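Local coordinates for protein tRNA-5-methyluridine(54) 2-sulfurtransferase (Pyrococcus horikoshii, PDB 3VRH) that catalyses the ATP-dependent 2-thiolation of 5-methyluridine 54 in the T loop of tRNAs, a modification that stabilises tRNA at high temperature, at residues Leu133-Asn146 with Phe286-Val300. Residues are numbered along the deposited sequence; the frame is centred on the assembly and turned at random.
With ZN (zinc ion), chain C.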
ATOM      1  N   LEU A 133     -14.214  19.532   1.680  1.00 32.33           N
ATOM      2  CA  LEU A 133     -14.831  19.925   2.949  1.00 32.54           C
ATOM      3  C   LEU A 133     -16.232  20.501   2.704  1.00 31.34           C
ATOM      4  O   LEU A 133     -17.223  20.042   3.276  1.00 28.78           O
ATOM      5  CB  LEU A 133     -13.963  20.977   3.661  1.00 32.31           C
ATOM      6  CG  LEU A 133     -14.542  21.805   4.830  1.00 39.35           C
ATOM      7  CD1 LEU A 133     -14.829  20.940   6.067  1.00 39.91           C
ATOM      8  CD2 LEU A 133     -13.661  23.027   5.205  1.00 40.59           C
ATOM      9  N   THR A 134     -16.290  21.516   1.855  1.00 28.54           N
ATOM     10  CA  THR A 134     -17.525  22.230   1.568  1.00 26.64           C
ATOM     11  C   THR A 134     -18.582  21.303   0.998  1.00 28.85           C
ATOM     12  O   THR A 134     -19.753  21.369   1.386  1.00 29.40           O
ATOM     13  CB  THR A 134     -17.272  23.338   0.534  1.00 30.03           C
ATOM     14  OG1 THR A 134     -16.223  24.184   1.004  1.00 30.35           O
ATOM     15  CG2 THR A 134     -18.543  24.185   0.301  1.00 27.43           C
ATOM     16  N   LYS A 135     -18.180  20.443   0.066  1.00 25.76           N
ATOM     17  CA  LYS A 135     -19.158  19.593  -0.592  1.00 28.09           C
ATOM     18  C   LYS A 135     -19.749  18.546   0.370  1.00 28.86           C
ATOM     19  O   LYS A 135     -20.964  18.300   0.369  1.00 28.76           O
ATOM     20  CB  LYS A 135     -18.553  18.928  -1.836  1.00 27.85           C
ATOM     21  CG  LYS A 135     -19.564  18.080  -2.610  1.00 31.98           C
ATOM     22  CD  LYS A 135     -18.907  17.276  -3.765  1.00 37.95           C
ATOM     23  CE  LYS A 135     -19.962  16.451  -4.530  1.00 38.21           C
ATOM     24  NZ  LYS A 135     -19.414  15.634  -5.657  1.00 36.87           N
ATOM     25  N   ARG A 136     -18.895  17.937   1.185  1.00 24.53           N
ATOM     26  CA  ARG A 136     -19.331  16.893   2.111  1.00 27.41           C
ATOM     27  C   ARG A 136     -20.290  17.488   3.133  1.00 25.59           C
ATOM     28  O   ARG A 136     -21.264  16.860   3.519  1.00 27.22           O
ATOM     29  CB  ARG A 136     -18.135  16.218   2.824  1.00 32.26           C
ATOM     30  CG  ARG A 136     -17.583  14.969   2.077  1.00 42.49           C
ATOM     31  CD  ARG A 136     -16.430  14.239   2.809  1.00 37.89           C
ATOM     32  NE  ARG A 136     -15.273  15.113   3.038  1.00 42.67           N
ATOM     33  CZ  ARG A 136     -14.333  15.373   2.129  1.00 45.80           C
ATOM     34  NH1 ARG A 136     -14.404  14.831   0.919  1.00 50.77           N
ATOM     35  NH2 ARG A 136     -13.325  16.184   2.420  1.00 43.42           N
ATOM     36  N   TYR A 137     -20.000  18.708   3.560  1.00 24.77           N
ATOM     37  CA  TYR A 137     -20.818  19.370   4.559  1.00 30.73           C
ATOM     38  C   TYR A 137     -22.201  19.652   3.998  1.00 29.88           C
ATOM     39  O   TYR A 137     -23.217  19.381   4.646  1.00 29.54           O
ATOM     40  CB  TYR A 137     -20.180  20.685   5.013  1.00 24.12           C
ATOM     41  CG  TYR A 137     -21.065  21.471   5.977  1.00 33.57           C
ATOM     42  CD1 TYR A 137     -21.949  22.432   5.512  1.00 28.40           C
ATOM     43  CD2 TYR A 137     -21.007  21.250   7.353  1.00 32.58           C
ATOM     44  CE1 TYR A 137     -22.760  23.143   6.380  1.00 31.97           C
ATOM     45  CE2 TYR A 137     -21.799  21.966   8.226  1.00 33.83           C
ATOM     46  CZ  TYR A 137     -22.684  22.912   7.726  1.00 36.00           C
ATOM     47  OH  TYR A 137     -23.487  23.632   8.579  1.00 32.34           O
ATOM     48  N   ILE A 138     -22.228  20.211   2.794  1.00 25.92           N
ATOM     49  CA  ILE A 138     -23.492  20.590   2.164  1.00 27.03           C
ATOM     50  C   ILE A 138     -24.349  19.365   1.876  1.00 26.91           C
ATOM     51  O   ILE A 138     -25.558  19.400   2.072  1.00 24.95           O
ATOM     52  CB  ILE A 138     -23.269  21.397   0.874  1.00 21.94           C
ATOM     53  CG1 ILE A 138     -22.643  22.753   1.200  1.00 27.67           C
ATOM     54  CG2 ILE A 138     -24.593  21.590   0.121  1.00 26.85           C
ATOM     55  CD1 ILE A 138     -22.354  23.625  -0.027  1.00 28.74           C
ATOM     56  N   MET A 139     -23.715  18.283   1.416  1.00 26.43           N
ATOM     57  CA  MET A 139     -24.435  17.048   1.124  1.00 30.04           C
ATOM     58  C   MET A 139     -25.130  16.576   2.386  1.00 27.07           C
ATOM     59  O   MET A 139     -26.301  16.211   2.363  1.00 24.59           O
ATOM     60  CB  MET A 139     -23.499  15.924   0.657  1.00 28.37           C
ATOM     61  CG  MET A 139     -22.977  16.039  -0.761  1.00 33.52           C
ATOM     62  SD  MET A 139     -21.590  14.892  -0.942  1.00 38.85           S
ATOM     63  CE  MET A 139     -22.390  13.365  -0.487  1.00 21.10           C
ATOM     64  N   ASN A 140     -24.386  16.578   3.486  1.00 25.03           N
ATOM     65  CA  ASN A 140     -24.932  16.081   4.727  1.00 29.36           C
ATOM     66  C   ASN A 140     -25.997  16.996   5.319  1.00 26.16           C
ATOM     67  O   ASN A 140     -27.033  16.522   5.727  1.00 26.86           O
ATOM     68  CB  ASN A 140     -23.834  15.791   5.750  1.00 27.36           C
ATOM     69  CG  ASN A 140     -24.398  15.238   7.048  1.00 30.60           C
ATOM     70  OD1 ASN A 140     -24.840  14.095   7.117  1.00 28.59           O
ATOM     71  ND2 ASN A 140     -24.388  16.053   8.074  1.00 28.46           N
ATOM     72  N   LYS A 141     -25.744  18.299   5.369  1.00 27.58           N
ATOM     73  CA  LYS A 141     -26.738  19.207   5.937  1.00 29.35           C
ATOM     74  C   LYS A 141     -28.008  19.297   5.087  1.00 29.44           C
ATOM     75  O   LYS A 141     -29.095  19.502   5.625  1.00 30.18           O
ATOM     76  CB  LYS A 141     -26.168  20.606   6.204  1.00 30.52           C
ATOM     77  CG  LYS A 141     -27.117  21.471   7.041  1.00 28.45           C
ATOM     78  CD  LYS A 141     -26.446  22.690   7.650  1.00 31.30           C
ATOM     79  CE  LYS A 141     -27.282  23.231   8.809  1.00 33.78           C
ATOM     80  NZ  LYS A 141     -28.744  23.266   8.457  1.00 33.92           N
ATOM     81  N   PHE A 142     -27.872  19.118   3.774  1.00 25.69           N
ATOM     82  CA  PHE A 142     -29.024  19.114   2.878  1.00 25.52           C
ATOM     83  C   PHE A 142     -29.844  17.864   3.101  1.00 29.93           C
ATOM     84  O   PHE A 142     -31.073  17.908   3.109  1.00 27.12           O
ATOM     85  CB  PHE A 142     -28.598  19.183   1.404  1.00 25.70           C
ATOM     86  CG  PHE A 142     -29.755  19.314   0.455  1.00 26.39           C
ATOM     87  CD1 PHE A 142     -30.449  18.195   0.023  1.00 22.64           C
ATOM     88  CD2 PHE A 142     -30.169  20.567   0.020  1.00 23.42           C
ATOM     89  CE1 PHE A 142     -31.522  18.320  -0.830  1.00 25.05           C
ATOM     90  CE2 PHE A 142     -31.236  20.688  -0.836  1.00 22.54           C
ATOM     91  CZ  PHE A 142     -31.912  19.563  -1.257  1.00 23.17           C
ATOM     92  N   ALA A 143     -29.159  16.735   3.252  1.00 27.28           N
ATOM     93  CA  ALA A 143     -29.841  15.477   3.518  1.00 30.00           C
ATOM     94  C   ALA A 143     -30.568  15.575   4.852  1.00 28.02           C
ATOM     95  O   ALA A 143     -31.685  15.094   5.001  1.00 31.85           O
ATOM     96  CB  ALA A 143     -28.838  14.327   3.561  1.00 30.10           C
ATOM     97  N   TYR A 144     -29.913  16.212   5.809  1.00 27.66           N
ATOM     98  CA  TYR A 144     -30.420  16.282   7.170  1.00 36.50           C
ATOM     99  C   TYR A 144     -31.633  17.208   7.252  1.00 33.81           C
ATOM    100  O   TYR A 144     -32.702  16.796   7.707  1.00 33.05           O
ATOM    101  CB  TYR A 144     -29.312  16.735   8.124  1.00 31.30           C
ATOM    102  CG  TYR A 144     -29.804  17.156   9.489  1.00 39.19           C
ATOM    103  CD1 TYR A 144     -30.349  16.231  10.369  1.00 40.76           C
ATOM    104  CD2 TYR A 144     -29.719  18.488   9.900  1.00 43.54           C
ATOM    105  CE1 TYR A 144     -30.811  16.618  11.621  1.00 44.28           C
ATOM    106  CE2 TYR A 144     -30.173  18.887  11.151  1.00 49.83           C
ATOM    107  CZ  TYR A 144     -30.715  17.946  12.007  1.00 54.73           C
ATOM    108  OH  TYR A 144     -31.166  18.342  13.248  1.00 62.61           O
ATOM    109  N   ASP A 145     -31.446  18.444   6.794  1.00 30.06           N
ATOM    110  CA  ASP A 145     -32.495  19.458   6.751  1.00 31.65           C
ATOM    111  C   ASP A 145     -33.767  18.996   6.073  1.00 32.34           C
ATOM    112  O   ASP A 145     -34.854  19.446   6.427  1.00 38.16           O
ATOM    113  CB  ASP A 145     -32.004  20.701   6.013  1.00 30.93           C
ATOM    114  CG  ASP A 145     -31.059  21.523   6.838  1.00 34.28           C
ATOM    115  OD1 ASP A 145     -30.903  21.211   8.033  1.00 37.19           O
ATOM    116  OD2 ASP A 145     -30.480  22.490   6.302  1.00 37.99           O
ATOM    117  N   ASN A 146     -33.638  18.113   5.091  1.00 24.93           N
ATOM    118  CA  ASN A 146     -34.787  17.690   4.299  1.00 33.02           C
ATOM    119  C   ASN A 146     -35.301  16.316   4.683  1.00 35.98           C
ATOM    120  O   ASN A 146     -36.151  15.763   3.993  1.00 35.78           O
ATOM    121  CB  ASN A 146     -34.468  17.731   2.796  1.00 30.18           C
ATOM    122  CG  ASN A 146     -34.414  19.142   2.257  1.00 28.47           C
ATOM    123  OD1 ASN A 146     -35.451  19.720   1.949  1.00 26.94           O
ATOM    124  ND2 ASN A 146     -33.204  19.719   2.163  1.00 26.52           N
ATOM    125  N   PHE A 286     -16.322  23.605   8.623  1.00 37.94           N
ATOM    126  CA  PHE A 286     -17.014  24.350   7.573  1.00 33.51           C
ATOM    127  C   PHE A 286     -17.235  25.786   8.011  1.00 31.13           C
ATOM    128  O   PHE A 286     -16.792  26.712   7.342  1.00 30.69           O
ATOM    129  CB  PHE A 286     -18.351  23.688   7.263  1.00 36.03           C
ATOM    130  CG  PHE A 286     -19.123  24.344   6.141  1.00 36.16           C
ATOM    131  CD1 PHE A 286     -18.884  23.989   4.817  1.00 31.49           C
ATOM    132  CD2 PHE A 286     -20.096  25.292   6.412  1.00 33.58           C
ATOM    133  CE1 PHE A 286     -19.592  24.562   3.789  1.00 30.80           C
ATOM    134  CE2 PHE A 286     -20.816  25.879   5.380  1.00 36.90           C
ATOM    135  CZ  PHE A 286     -20.563  25.515   4.066  1.00 33.07           C
ATOM    136  N   CYS A 287     -17.892  25.958   9.159  1.00 35.71           N
ATOM    137  CA  CYS A 287     -18.209  27.283   9.686  1.00 34.75           C
ATOM    138  C   CYS A 287     -16.995  28.156   9.952  1.00 39.68           C
ATOM    139  O   CYS A 287     -17.022  29.361   9.687  1.00 36.48           O
ATOM    140  CB  CYS A 287     -19.027  27.162  10.964  1.00 39.37           C
ATOM    141  SG  CYS A 287     -20.749  26.903  10.624  1.00 37.60           S
ATOM    142  N   LYS A 288     -15.937  27.563  10.497  1.00 38.95           N
ATOM    143  CA  LYS A 288     -14.719  28.337  10.733  1.00 41.84           C
ATOM    144  C   LYS A 288     -14.075  28.761   9.415  1.00 36.99           C
ATOM    145  O   LYS A 288     -13.689  29.919   9.249  1.00 42.08           O
ATOM    146  CB  LYS A 288     -13.718  27.577  11.621  1.00 42.14           C
ATOM    147  CG  LYS A 288     -14.179  27.432  13.068  1.00 54.46           C
ATOM    148  CD  LYS A 288     -13.191  26.649  13.931  1.00 54.85           C
ATOM    149  CE  LYS A 288     -12.078  27.553  14.454  1.00 60.26           C
ATOM    150  NZ  LYS A 288     -11.076  26.797  15.263  1.00 68.35           N
ATOM    151  N   PHE A 289     -13.970  27.830   8.472  1.00 37.64           N
ATOM    152  CA  PHE A 289     -13.350  28.151   7.189  1.00 35.36           C
ATOM    153  C   PHE A 289     -14.102  29.265   6.474  1.00 32.95           C
ATOM    154  O   PHE A 289     -13.503  30.221   5.994  1.00 34.29           O
ATOM    155  CB  PHE A 289     -13.250  26.915   6.281  1.00 31.48           C
ATOM    156  CG  PHE A 289     -12.741  27.234   4.906  1.00 38.15           C
ATOM    157  CD1 PHE A 289     -11.378  27.323   4.664  1.00 32.18           C
ATOM    158  CD2 PHE A 289     -13.626  27.481   3.858  1.00 34.49           C
ATOM    159  CE1 PHE A 289     -10.896  27.634   3.403  1.00 34.98           C
ATOM    160  CE2 PHE A 289     -13.158  27.792   2.589  1.00 33.40           C
ATOM    161  CZ  PHE A 289     -11.780  27.865   2.361  1.00 39.37           C
ATOM    162  N   TRP A 290     -15.424  29.132   6.405  1.00 33.69           N
ATOM    163  CA  TRP A 290     -16.240  30.085   5.662  1.00 34.02           C
ATOM    164  C   TRP A 290     -16.525  31.359   6.472  1.00 38.00           C
ATOM    165  O   TRP A 290     -17.056  32.348   5.939  1.00 35.35           O
ATOM    166  CB  TRP A 290     -17.531  29.403   5.133  1.00 34.09           C
ATOM    167  CG  TRP A 290     -17.232  28.520   3.957  1.00 30.59           C
ATOM    168  CD1 TRP A 290     -17.184  27.155   3.938  1.00 29.72           C
ATOM    169  CD2 TRP A 290     -16.847  28.950   2.643  1.00 29.97           C
ATOM    170  NE1 TRP A 290     -16.822  26.712   2.684  1.00 26.72           N
ATOM    171  CE2 TRP A 290     -16.614  27.794   1.873  1.00 27.27           C
ATOM    172  CE3 TRP A 290     -16.686  30.203   2.043  1.00 34.84           C
ATOM    173  CZ2 TRP A 290     -16.230  27.855   0.538  1.00 34.15           C
ATOM    174  CZ3 TRP A 290     -16.306  30.264   0.716  1.00 31.36           C
ATOM    175  CH2 TRP A 290     -16.080  29.097  -0.022  1.00 33.40           C
ATOM    176  N   GLY A 291     -16.141  31.339   7.749  1.00 37.76           N
ATOM    177  CA  GLY A 291     -16.331  32.485   8.619  1.00 41.41           C
ATOM    178  C   GLY A 291     -17.805  32.811   8.766  1.00 45.00           C
ATOM    179  O   GLY A 291     -18.233  33.954   8.598  1.00 45.33           O
ATOM    180  N   LEU A 292     -18.581  31.779   9.073  1.00 46.97           N
ATOM    181  CA  LEU A 292     -20.026  31.883   9.113  1.00 44.77           C
ATOM    182  C   LEU A 292     -20.485  32.141  10.525  1.00 48.51           C
ATOM    183  O   LEU A 292     -20.041  31.479  11.469  1.00 44.17           O
ATOM    184  CB  LEU A 292     -20.664  30.598   8.595  1.00 38.90           C
ATOM    185  CG  LEU A 292     -20.458  30.352   7.105  1.00 36.40           C
ATOM    186  CD1 LEU A 292     -21.065  29.030   6.728  1.00 33.27           C
ATOM    187  CD2 LEU A 292     -21.062  31.472   6.281  1.00 43.00           C
ATOM    188  N   LYS A 293     -21.387  33.105  10.657  1.00 50.37           N
ATOM    189  CA  LYS A 293     -21.955  33.440  11.951  1.00 51.55           C
ATOM    190  C   LYS A 293     -23.373  32.891  12.042  1.00 52.19           C
ATOM    191  O   LYS A 293     -23.986  32.890  13.118  1.00 50.45           O
ATOM    192  CB  LYS A 293     -21.949  34.960  12.163  1.00 54.63           C
ATOM    193  CG  LYS A 293     -20.578  35.627  12.006  1.00 54.22           C
ATOM    194  CD  LYS A 293     -19.628  35.294  13.154  1.00 60.51           C
ATOM    195  CE  LYS A 293     -18.357  36.143  13.076  1.00 72.39           C
ATOM    196  NZ  LYS A 293     -17.615  36.225  14.374  1.00 66.16           N
ATOM    197  N   LYS A 294     -23.895  32.419  10.913  1.00 50.57           N
ATOM    198  CA  LYS A 294     -25.282  31.956  10.867  1.00 48.95           C
ATOM    199  C   LYS A 294     -25.448  30.617  10.151  1.00 43.17           C
ATOM    200  O   LYS A 294     -24.659  30.273   9.268  1.00 47.05           O
ATOM    201  CB  LYS A 294     -26.183  33.029  10.250  1.00 51.20           C
ATOM    202  CG  LYS A 294     -26.366  34.238  11.163  1.00 58.52           C
ATOM    203  CD  LYS A 294     -27.063  35.389  10.470  1.00 62.09           C
ATOM    204  CE  LYS A 294     -27.026  36.639  11.346  1.00 72.80           C
ATOM    205  NZ  LYS A 294     -27.520  37.857  10.637  1.00 73.06           N
ATOM    206  N   GLU A 295     -26.475  29.872  10.548  1.00 34.92           N
ATOM    207  CA  GLU A 295     -26.740  28.552  10.000  1.00 36.78           C
ATOM    208  C   GLU A 295     -27.298  28.670   8.587  1.00 38.99           C
ATOM    209  O   GLU A 295     -27.963  29.645   8.266  1.00 36.20           O
ATOM    210  CB  GLU A 295     -27.728  27.798  10.893  1.00 39.05           C
ATOM    211  CG  GLU A 295     -27.964  26.363  10.451  1.00 40.73           C
ATOM    212  CD  GLU A 295     -28.980  25.630  11.296  1.00 46.77           C
ATOM    213  OE1 GLU A 295     -29.661  24.731  10.751  1.00 40.74           O
ATOM    214  OE2 GLU A 295     -29.091  25.941  12.502  1.00 52.45           O
ATOM    215  N   ILE A 296     -27.005  27.696   7.731  1.00 38.23           N
ATOM    216  CA  ILE A 296     -27.635  27.658   6.418  1.00 34.08           C
ATOM    217  C   ILE A 296     -28.778  26.667   6.433  1.00 37.15           C
ATOM    218  O   ILE A 296     -28.612  25.508   6.842  1.00 37.01           O
ATOM    219  CB  ILE A 296     -26.653  27.290   5.308  1.00 37.48           C
ATOM    220  CG1 ILE A 296     -25.482  28.270   5.299  1.00 39.45           C
ATOM    221  CG2 ILE A 296     -27.358  27.294   3.968  1.00 33.32           C
ATOM    222  CD1 ILE A 296     -24.319  27.800   4.491  1.00 34.08           C
ATOM    223  N   ASN A 297     -29.945  27.130   6.002  1.00 34.05           N
ATOM    224  CA  ASN A 297     -31.136  26.294   5.985  1.00 34.51           C
ATOM    225  C   ASN A 297     -31.311  25.703   4.598  1.00 34.83           C
ATOM    226  O   ASN A 297     -31.629  26.429   3.664  1.00 32.64           O
ATOM    227  CB  ASN A 297     -32.356  27.136   6.354  1.00 39.17           C
ATOM    228  CG  ASN A 297     -33.564  26.295   6.690  1.00 42.46           C
ATOM    229  OD1 ASN A 297     -33.583  25.087   6.450  1.00 37.71           O
ATOM    230  ND2 ASN A 297     -34.585  26.932   7.255  1.00 47.02           N
ATOM    231  N   PHE A 298     -31.101  24.394   4.460  1.00 30.75           N
ATOM    232  CA  PHE A 298     -31.195  23.750   3.145  1.00 31.87           C
ATOM    233  C   PHE A 298     -32.556  23.142   2.853  1.00 32.40           C
ATOM    234  O   PHE A 298     -32.750  22.520   1.801  1.00 26.97           O
ATOM    235  CB  PHE A 298     -30.102  22.703   2.948  1.00 26.75           C
ATOM    236  CG  PHE A 298     -28.739  23.290   2.761  1.00 30.69           C
ATOM    237  CD1 PHE A 298     -28.396  23.900   1.569  1.00 28.61           C
ATOM    238  CD2 PHE A 298     -27.804  23.229   3.772  1.00 30.74           C
ATOM    239  CE1 PHE A 298     -27.152  24.435   1.394  1.00 26.08           C
ATOM    240  CE2 PHE A 298     -26.549  23.765   3.602  1.00 30.80           C
ATOM    241  CZ  PHE A 298     -26.219  24.368   2.415  1.00 29.10           C
ATOM    242  N   LYS A 299     -33.489  23.327   3.786  1.00 32.01           N
ATOM    243  CA  LYS A 299     -34.862  22.882   3.602  1.00 29.86           C
ATOM    244  C   LYS A 299     -35.485  23.442   2.311  1.00 33.11           C
ATOM    245  O   LYS A 299     -35.390  24.640   2.018  1.00 32.29           O
ATOM    246  CB  LYS A 299     -35.710  23.287   4.813  1.00 35.71           C
ATOM    247  CG  LYS A 299     -37.173  22.917   4.684  1.00 40.58           C
ATOM    248  CD  LYS A 299     -37.376  21.411   4.662  1.00 37.88           C
ATOM    249  CE  LYS A 299     -38.859  21.063   4.650  1.00 38.77           C
ATOM    250  NZ  LYS A 299     -39.480  21.286   3.311  1.00 42.24           N
ATOM    251  N   VAL A 300     -36.102  22.561   1.529  1.00 30.80           N
ATOM    252  CA  VAL A 300     -36.760  22.985   0.302  1.00 35.33           C
ATOM    253  C   VAL A 300     -38.156  22.375   0.209  1.00 37.28           C
ATOM    254  O   VAL A 300     -38.406  21.266   0.700  1.00 37.91           O
ATOM    255  CB  VAL A 300     -35.936  22.623  -0.971  1.00 33.56           C
ATOM    256  CG1 VAL A 300     -34.592  23.349  -0.989  1.00 30.56           C
ATOM    257  CG2 VAL A 300     -35.736  21.119  -1.085  1.00 30.80           C
TER
HETATM  258 ZN    ZN C 402     -21.010  24.771  11.800  1.00 39.98          ZN
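Helix 133-145 meets helix 286-290 with Thr134 and Phe286 as the nearest CA pair there; the short axes approach to 10.7 Å at -129°, and the chain beyond then runs back along the first helix to its C-terminal end, where the CA atoms of Phe142 and Phe298 lie 5.1 Å apart. The turnaround begins at Gly291, which, with positive phi, is the C' residue of a Schellman motif, Leu292 N bonding to Cys287 O. Tyr137 and Phe286 form an offset stack, centroids 3.8 Å apart and planes at 9°. Both rings leave their helices with CG anti to the backbone N, which sends each toward the other helix. Trp290 CD1 covers the opposite face of Phe286, while Trp290 NE1 donates in its ring plane to Thr134 OG1 (3.1 Å), an oxygen also bonded to Tyr130 O. These contacts join the C-terminal zinc-binding module, whose zinc ion is bound by Cys272, Cys275, Cys284 and Cys287, to a helix of the PP-loop ATPase domain that carries the ATP-binding Lys135; Cys275 also touches Tyr137. Lys141 passes along the edge of the Phe298 ring, CG in its plane, and bends at chi4 (-44°); NZ then reaches Ile296 O at 2.8 Å, Glu295 OE1 in a salt bridge, and the syn lone pair of Asp145 OD2. The same Asp145 OD2 accepts Phe298 N at 2.7 Å from the anti side, so two donors grip one oxygen; the lysine charge probably offsets the two nearby carboxylates, and Arg276 holds the other oxygen of Glu295. Asn146 clamps the tail with both ends of its amide: OD1 takes Val300 N on an in-plane lone pair (2.9 Å), and ND2 donates to Phe298 O from above that carbonyl's plane and to Phe142 O, while lying over the centre of the Phe142 ring.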